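Local coordinates for histone-lysine N-methyltransferase SETMAR (Homo sapiens, PDB 3BO5), which transfers methyl groups from S-adenosylmethionine to a lysine of histone H3 through this SET domain, part of a fusion protein acting in DNA double-strand break repair, at residues A[209-222]-A[233-247]. The protein carries 2 engineered substitutions. Numbering follows the deposited sequence.
Sequences LNHSCEPNLLMIPV and LFAAKDIVPEEELSY. With ZN (zinc ion), chain E; SAH (S-adenosyl-L-homocysteine), chain F.
In the SET domain pseudoknot, within the NHSC motif, 210-211 pairs in parallel with the end of strand 244-247, H211 beside Y247, while strands 217-222 and 233-235 form a hairpin. Y247 N donates to N210 O, and S212 N to Y247 O, leaving the backbone of H211 to bind the S-adenosylhomocysteine adenine: H211 N to N7 (3.0 Å), N6 to H211 O (2.9 Å). C213 joins C274, C276 and C281 on zinc. N210 ND2 meets E244 OE2 (2.9 Å), amide and carboxylate planes 74° apart; ND2 also donates to W138 O, and E244 OE1 forms a salt bridge with K136. N216 fastens the hairpin to the returning strand. Its CG sits between backbone N and carbonyl carbon (chi1 55°), which turns the amide onto the other segment: OD1 accepts from S246 N (2.9 Å), and ND2 donates to E244 O (2.8 Å) and, from above the carboxylate plane, to E243 OE2 (2.9 Å). A leucine at N216 would probably leave S246 N, E244 O and the E243 carboxylate without these partners. M219, bent at chi3, lays CE over one face of the Y247 ring; L209 CD1 reaches the ring edge. L209, L217 and L245 pack on strand 151-160, M219 and Y247 against strand 181-185.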
loop_
_atom_site.group_PDB
_atom_site.type_symbol
_atom_site.label_atom_id
_atom_site.label_comp_id
_atom_site.label_asym_id
_atom_site.label_seq_id
_atom_site.Cartn_x
_atom_site.Cartn_y
_atom_site.Cartn_z
ATOM N N LEU A 209 -1.222 4.714 7.689
ATOM C CA LEU A 209 -1.590 3.421 8.258
ATOM C C LEU A 209 -0.691 3.013 9.385
ATOM O O LEU A 209 0.543 2.865 9.180
ATOM C CB LEU A 209 -1.491 2.363 7.211
ATOM C CG LEU A 209 -2.556 2.541 6.106
ATOM C CD1 LEU A 209 -2.147 1.704 4.863
ATOM C CD2 LEU A 209 -4.002 2.251 6.606
ATOM N N ASN A 210 -1.302 2.817 10.553
ATOM C CA ASN A 210 -0.513 2.284 11.668
ATOM C C ASN A 210 -0.305 0.778 11.585
ATOM O O ASN A 210 -0.962 0.057 10.806
ATOM C CB ASN A 210 -1.159 2.743 12.995
ATOM C CG ASN A 210 -0.935 4.200 13.225
ATOM O OD1 ASN A 210 0.160 4.707 13.006
ATOM N ND2 ASN A 210 -1.971 4.895 13.716
ATOM N N HIS A 211 0.670 0.282 12.371
ATOM C CA HIS A 211 0.895 -1.135 12.426
ATOM C C HIS A 211 -0.079 -1.795 13.398
ATOM O O HIS A 211 -0.447 -1.276 14.408
ATOM C CB HIS A 211 2.278 -1.322 13.124
ATOM C CG HIS A 211 2.539 -2.722 13.513
ATOM N ND1 HIS A 211 2.844 -3.703 12.589
ATOM C CD2 HIS A 211 2.518 -3.329 14.730
ATOM C CE1 HIS A 211 2.989 -4.865 13.226
ATOM N NE2 HIS A 211 2.759 -4.661 14.525
ATOM N N SER A 212 -0.435 -3.013 13.081
ATOM C CA SER A 212 -1.071 -3.839 14.054
ATOM C C SER A 212 -0.497 -5.225 13.990
ATOM O O SER A 212 -0.208 -5.684 12.904
ATOM C CB SER A 212 -2.559 -3.909 13.759
ATOM O OG SER A 212 -3.138 -4.865 14.703
ATOM N N CYS A 213 -0.394 -5.903 15.158
ATOM C CA CYS A 213 0.025 -7.285 15.202
ATOM C C CYS A 213 -1.061 -8.218 14.659
ATOM O O CYS A 213 -0.795 -9.382 14.386
ATOM C CB CYS A 213 0.337 -7.580 16.697
ATOM S SG CYS A 213 1.842 -6.701 17.177
ATOM N N GLU A 214 -2.287 -7.686 14.603
ATOM C CA GLU A 214 -3.424 -8.420 14.046
ATOM C C GLU A 214 -4.132 -7.432 13.159
ATOM O O GLU A 214 -5.208 -6.946 13.466
ATOM C CB GLU A 214 -4.373 -8.909 15.140
ATOM C CG GLU A 214 -3.839 -10.044 15.935
ATOM C CD GLU A 214 -4.797 -10.477 17.055
ATOM O OE1 GLU A 214 -6.018 -10.119 17.009
ATOM O OE2 GLU A 214 -4.291 -11.167 17.977
ATOM N N PRO A 215 -3.523 -7.180 12.012
ATOM C CA PRO A 215 -4.048 -6.078 11.218
ATOM C C PRO A 215 -5.243 -6.465 10.426
ATOM O O PRO A 215 -5.564 -7.637 10.282
ATOM C CB PRO A 215 -2.894 -5.811 10.258
ATOM C CG PRO A 215 -2.263 -7.153 10.068
ATOM C CD PRO A 215 -2.287 -7.750 11.429
ATOM N N ASN A 216 -5.831 -5.456 9.775
ATOM C CA ASN A 216 -6.991 -5.776 8.926
ATOM C C ASN A 216 -6.760 -5.580 7.450
ATOM O O ASN A 216 -7.690 -5.763 6.665
ATOM C CB ASN A 216 -8.251 -5.001 9.369
ATOM C CG ASN A 216 -8.068 -3.515 9.439
ATOM O OD1 ASN A 216 -7.073 -2.952 8.915
ATOM N ND2 ASN A 216 -9.030 -2.810 10.117
ATOM N N LEU A 217 -5.538 -5.178 7.105
ATOM C CA LEU A 217 -5.148 -5.097 5.677
ATOM C C LEU A 217 -4.007 -6.084 5.411
ATOM O O LEU A 217 -3.140 -6.331 6.280
ATOM C CB LEU A 217 -4.619 -3.724 5.324
ATOM C CG LEU A 217 -5.607 -2.613 5.575
ATOM C CD1 LEU A 217 -4.935 -1.268 5.294
ATOM C CD2 LEU A 217 -6.938 -2.793 4.795
ATOM N N LEU A 218 -3.994 -6.558 4.169
ATOM C CA LEU A 218 -2.911 -7.318 3.604
ATOM C C LEU A 218 -2.287 -6.574 2.421
ATOM O O LEU A 218 -3.012 -6.190 1.540
ATOM C CB LEU A 218 -3.398 -8.713 3.084
ATOM C CG LEU A 218 -2.356 -9.598 2.434
ATOM C CD1 LEU A 218 -1.200 -9.964 3.364
ATOM C CD2 LEU A 218 -3.055 -10.908 1.855
ATOM N N MET A 219 -0.947 -6.433 2.389
ATOM C CA MET A 219 -0.286 -5.758 1.292
ATOM C C MET A 219 0.181 -6.774 0.225
ATOM O O MET A 219 0.834 -7.777 0.553
ATOM C CB MET A 219 0.965 -5.063 1.831
ATOM C CG MET A 219 1.613 -4.188 0.693
ATOM S SD MET A 219 3.090 -3.408 1.372
ATOM C CE MET A 219 2.335 -1.999 2.215
ATOM N N ILE A 220 -0.193 -6.525 -1.032
ATOM C CA ILE A 220 0.171 -7.362 -2.138
ATOM C C ILE A 220 0.900 -6.508 -3.169
ATOM O O ILE A 220 0.375 -5.476 -3.542
ATOM C CB ILE A 220 -1.161 -7.858 -2.839
ATOM C CG1 ILE A 220 -1.971 -8.709 -1.868
ATOM C CG2 ILE A 220 -0.850 -8.771 -4.023
ATOM C CD1 ILE A 220 -1.160 -9.743 -1.211
ATOM N N PRO A 221 2.112 -6.937 -3.637
ATOM C CA PRO A 221 2.718 -6.180 -4.780
ATOM C C PRO A 221 1.899 -6.433 -6.028
ATOM O O PRO A 221 1.635 -7.586 -6.384
ATOM C CB PRO A 221 4.132 -6.807 -4.909
ATOM C CG PRO A 221 4.357 -7.615 -3.613
ATOM C CD PRO A 221 2.966 -8.027 -3.147
ATOM N N VAL A 222 1.405 -5.348 -6.636
ATOM C CA VAL A 222 0.575 -5.488 -7.816
ATOM C C VAL A 222 1.245 -4.706 -8.949
ATOM O O VAL A 222 1.454 -3.499 -8.821
ATOM C CB VAL A 222 -0.843 -4.955 -7.554
ATOM C CG1 VAL A 222 -1.620 -4.963 -8.879
ATOM C CG2 VAL A 222 -1.560 -5.841 -6.508
ATOM N N LEU A 233 -3.033 -2.420 -0.621
ATOM C CA LEU A 233 -3.543 -2.976 0.676
ATOM C C LEU A 233 -4.999 -3.323 0.397
ATOM O O LEU A 233 -5.770 -2.499 -0.125
ATOM C CB LEU A 233 -3.534 -1.933 1.799
ATOM C CG LEU A 233 -2.040 -1.760 2.124
ATOM C CD1 LEU A 233 -1.438 -0.402 1.969
ATOM C CD2 LEU A 233 -1.580 -2.615 3.262
ATOM N N PHE A 234 -5.293 -4.603 0.694
ATOM C CA PHE A 234 -6.684 -5.124 0.584
ATOM C C PHE A 234 -7.212 -5.472 1.937
ATOM O O PHE A 234 -6.455 -5.846 2.838
ATOM C CB PHE A 234 -6.704 -6.400 -0.300
ATOM C CG PHE A 234 -6.329 -6.160 -1.747
ATOM C CD1 PHE A 234 -7.302 -5.963 -2.699
ATOM C CD2 PHE A 234 -4.986 -6.201 -2.116
ATOM C CE1 PHE A 234 -6.940 -5.766 -4.038
ATOM C CE2 PHE A 234 -4.609 -5.935 -3.439
ATOM C CZ PHE A 234 -5.547 -5.739 -4.383
ATOM N N ALA A 235 -8.536 -5.349 2.101
ATOM C CA ALA A 235 -9.100 -5.740 3.396
ATOM C C ALA A 235 -8.957 -7.237 3.601
ATOM O O ALA A 235 -9.389 -8.015 2.739
ATOM C CB ALA A 235 -10.599 -5.340 3.428
ATOM N N ALA A 236 -8.385 -7.626 4.756
ATOM C CA ALA A 236 -8.149 -9.040 5.065
ATOM C C ALA A 236 -9.415 -9.679 5.710
ATOM O O ALA A 236 -9.524 -10.927 5.884
ATOM C CB ALA A 236 -6.994 -9.170 5.994
ATOM N N LYS A 237 -10.307 -8.809 6.116
ATOM C CA LYS A 237 -11.560 -9.178 6.817
ATOM C C LYS A 237 -12.573 -8.068 6.574
ATOM O O LYS A 237 -12.200 -7.007 6.082
ATOM C CB LYS A 237 -11.324 -9.406 8.318
ATOM C CG LYS A 237 -10.624 -8.269 9.022
ATOM C CD LYS A 237 -9.943 -8.779 10.339
ATOM C CE LYS A 237 -8.473 -9.243 10.178
ATOM N NZ LYS A 237 -8.039 -9.871 11.509
ATOM N N ASP A 238 -13.841 -8.238 6.925
ATOM C CA ASP A 238 -14.747 -7.111 6.829
ATOM C C ASP A 238 -14.310 -6.041 7.847
ATOM O O ASP A 238 -14.008 -6.379 9.023
ATOM C CB ASP A 238 -16.169 -7.540 7.221
ATOM C CG ASP A 238 -16.853 -8.395 6.174
ATOM O OD1 ASP A 238 -16.384 -8.526 5.004
ATOM O OD2 ASP A 238 -17.910 -9.008 6.529
ATOM N N ILE A 239 -14.254 -4.817 7.394
ATOM C CA ILE A 239 -13.839 -3.681 8.265
ATOM C C ILE A 239 -15.053 -2.761 8.412
ATOM O O ILE A 239 -15.714 -2.418 7.444
ATOM C CB ILE A 239 -12.701 -2.933 7.540
ATOM C CG1 ILE A 239 -11.545 -3.939 7.333
ATOM C CG2 ILE A 239 -12.317 -1.677 8.353
ATOM C CD1 ILE A 239 -10.404 -3.403 6.445
ATOM N N VAL A 240 -15.339 -2.384 9.653
ATOM C CA VAL A 240 -16.594 -1.714 9.898
ATOM C C VAL A 240 -16.400 -0.227 9.910
ATOM O O VAL A 240 -15.263 0.260 10.024
ATOM C CB VAL A 240 -17.182 -2.204 11.267
ATOM C CG1 VAL A 240 -17.378 -3.671 11.184
ATOM C CG2 VAL A 240 -16.327 -1.748 12.506
ATOM N N PRO A 241 -17.487 0.563 9.833
ATOM C CA PRO A 241 -17.283 1.987 9.868
ATOM C C PRO A 241 -16.529 2.454 11.124
ATOM O O PRO A 241 -16.771 1.972 12.232
ATOM C CB PRO A 241 -18.716 2.553 9.831
ATOM C CG PRO A 241 -19.487 1.438 9.076
ATOM C CD PRO A 241 -18.911 0.173 9.672
ATOM N N GLU A 242 -15.606 3.386 10.903
ATOM C CA GLU A 242 -14.767 3.991 11.955
ATOM C C GLU A 242 -13.648 3.067 12.425
ATOM O O GLU A 242 -12.851 3.494 13.276
ATOM C CB GLU A 242 -15.545 4.539 13.162
ATOM C CG GLU A 242 -16.395 5.744 12.758
ATOM C CD GLU A 242 -17.220 6.402 13.909
ATOM O OE1 GLU A 242 -17.018 6.086 15.079
ATOM O OE2 GLU A 242 -18.135 7.187 13.595
ATOM N N GLU A 243 -13.551 1.892 11.843
ATOM C CA GLU A 243 -12.519 0.958 12.262
ATOM C C GLU A 243 -11.225 1.519 11.694
ATOM O O GLU A 243 -11.120 1.810 10.472
ATOM C CB GLU A 243 -12.728 -0.453 11.680
ATOM C CG GLU A 243 -11.754 -1.452 12.272
ATOM C CD GLU A 243 -12.083 -2.866 11.901
ATOM O OE1 GLU A 243 -13.282 -3.146 11.641
ATOM O OE2 GLU A 243 -11.169 -3.737 11.904
ATOM N N GLU A 244 -10.227 1.530 12.554
ATOM C CA GLU A 244 -8.885 1.943 12.102
ATOM C C GLU A 244 -8.272 0.894 11.184
ATOM O O GLU A 244 -8.462 -0.323 11.374
ATOM C CB GLU A 244 -7.934 2.110 13.265
ATOM C CG GLU A 244 -6.487 2.491 12.809
ATOM C CD GLU A 244 -5.590 2.908 13.965
ATOM O OE1 GLU A 244 -5.960 2.667 15.167
ATOM O OE2 GLU A 244 -4.475 3.452 13.696
ATOM N N LEU A 245 -7.600 1.390 10.138
ATOM C CA LEU A 245 -7.003 0.517 9.099
ATOM C C LEU A 245 -5.535 0.298 9.494
ATOM O O LEU A 245 -4.863 1.286 9.886
ATOM C CB LEU A 245 -7.072 1.230 7.755
ATOM C CG LEU A 245 -8.524 1.476 7.301
ATOM C CD1 LEU A 245 -8.519 2.442 6.141
ATOM C CD2 LEU A 245 -9.195 0.169 6.882
ATOM N N SER A 246 -5.074 -0.930 9.400
ATOM C CA SER A 246 -3.684 -1.228 9.832
ATOM C C SER A 246 -3.097 -2.281 8.974
ATOM O O SER A 246 -3.814 -3.115 8.377
ATOM C CB SER A 246 -3.730 -1.697 11.253
ATOM O OG SER A 246 -4.524 -2.880 11.399
ATOM N N TYR A 247 -1.762 -2.331 8.906
ATOM C CA TYR A 247 -1.156 -3.513 8.300
ATOM C C TYR A 247 0.064 -3.889 9.150
ATOM O O TYR A 247 0.403 -3.165 10.092
ATOM C CB TYR A 247 -0.684 -3.307 6.858
ATOM C CG TYR A 247 0.427 -2.320 6.517
ATOM C CD1 TYR A 247 1.746 -2.744 6.362
ATOM C CD2 TYR A 247 0.117 -0.947 6.218
ATOM C CE1 TYR A 247 2.723 -1.868 5.909
ATOM C CE2 TYR A 247 1.111 -0.069 5.766
ATOM C CZ TYR A 247 2.396 -0.545 5.642
ATOM O OH TYR A 247 3.430 0.217 5.132
HETATM ZN ZN ZN E . 0.979 -4.923 18.605
HETATM N N SAH F . 1.254 7.492 13.258
HETATM C CA SAH F . 1.925 7.973 12.007
HETATM C CB SAH F . 1.431 7.218 10.750
HETATM C CG SAH F . 2.142 5.855 10.665
HETATM S SD SAH F . 3.914 6.040 10.309
HETATM C C SAH F . 1.704 9.497 11.890
HETATM O O SAH F . 1.221 10.134 12.822
HETATM O OXT SAH F . 2.030 10.054 10.791
HETATM C "C5'" SAH F . 4.603 4.961 11.580
HETATM C "C4'" SAH F . 4.669 5.580 12.974
HETATM O "O4'" SAH F . 3.384 5.579 13.603
HETATM C "C3'" SAH F . 5.534 4.806 13.925
HETATM O "O3'" SAH F . 6.929 5.189 13.783
HETATM C "C2'" SAH F . 4.987 5.159 15.278
HETATM O "O2'" SAH F . 5.289 6.518 15.646
HETATM C "C1'" SAH F . 3.501 5.169 14.979
HETATM N N9 SAH F . 2.888 3.828 15.053
HETATM C C8 SAH F . 2.312 3.088 14.023
HETATM N N7 SAH F . 1.801 1.984 14.532
HETATM C C5 SAH F . 1.984 1.985 15.869
HETATM C C6 SAH F . 1.659 1.025 16.850
HETATM N N6 SAH F . 0.971 -0.102 16.655
HETATM N N1 SAH F . 2.072 1.351 18.138
HETATM C C2 SAH F . 2.740 2.503 18.416
HETATM N N3 SAH F . 3.057 3.481 17.494
HETATM C C4 SAH F . 2.709 3.126 16.225
HETATM O O HOH W 1 -4.034 3.602 10.983
HETATM O O HOH W 2 -5.339 -9.911 11.900
#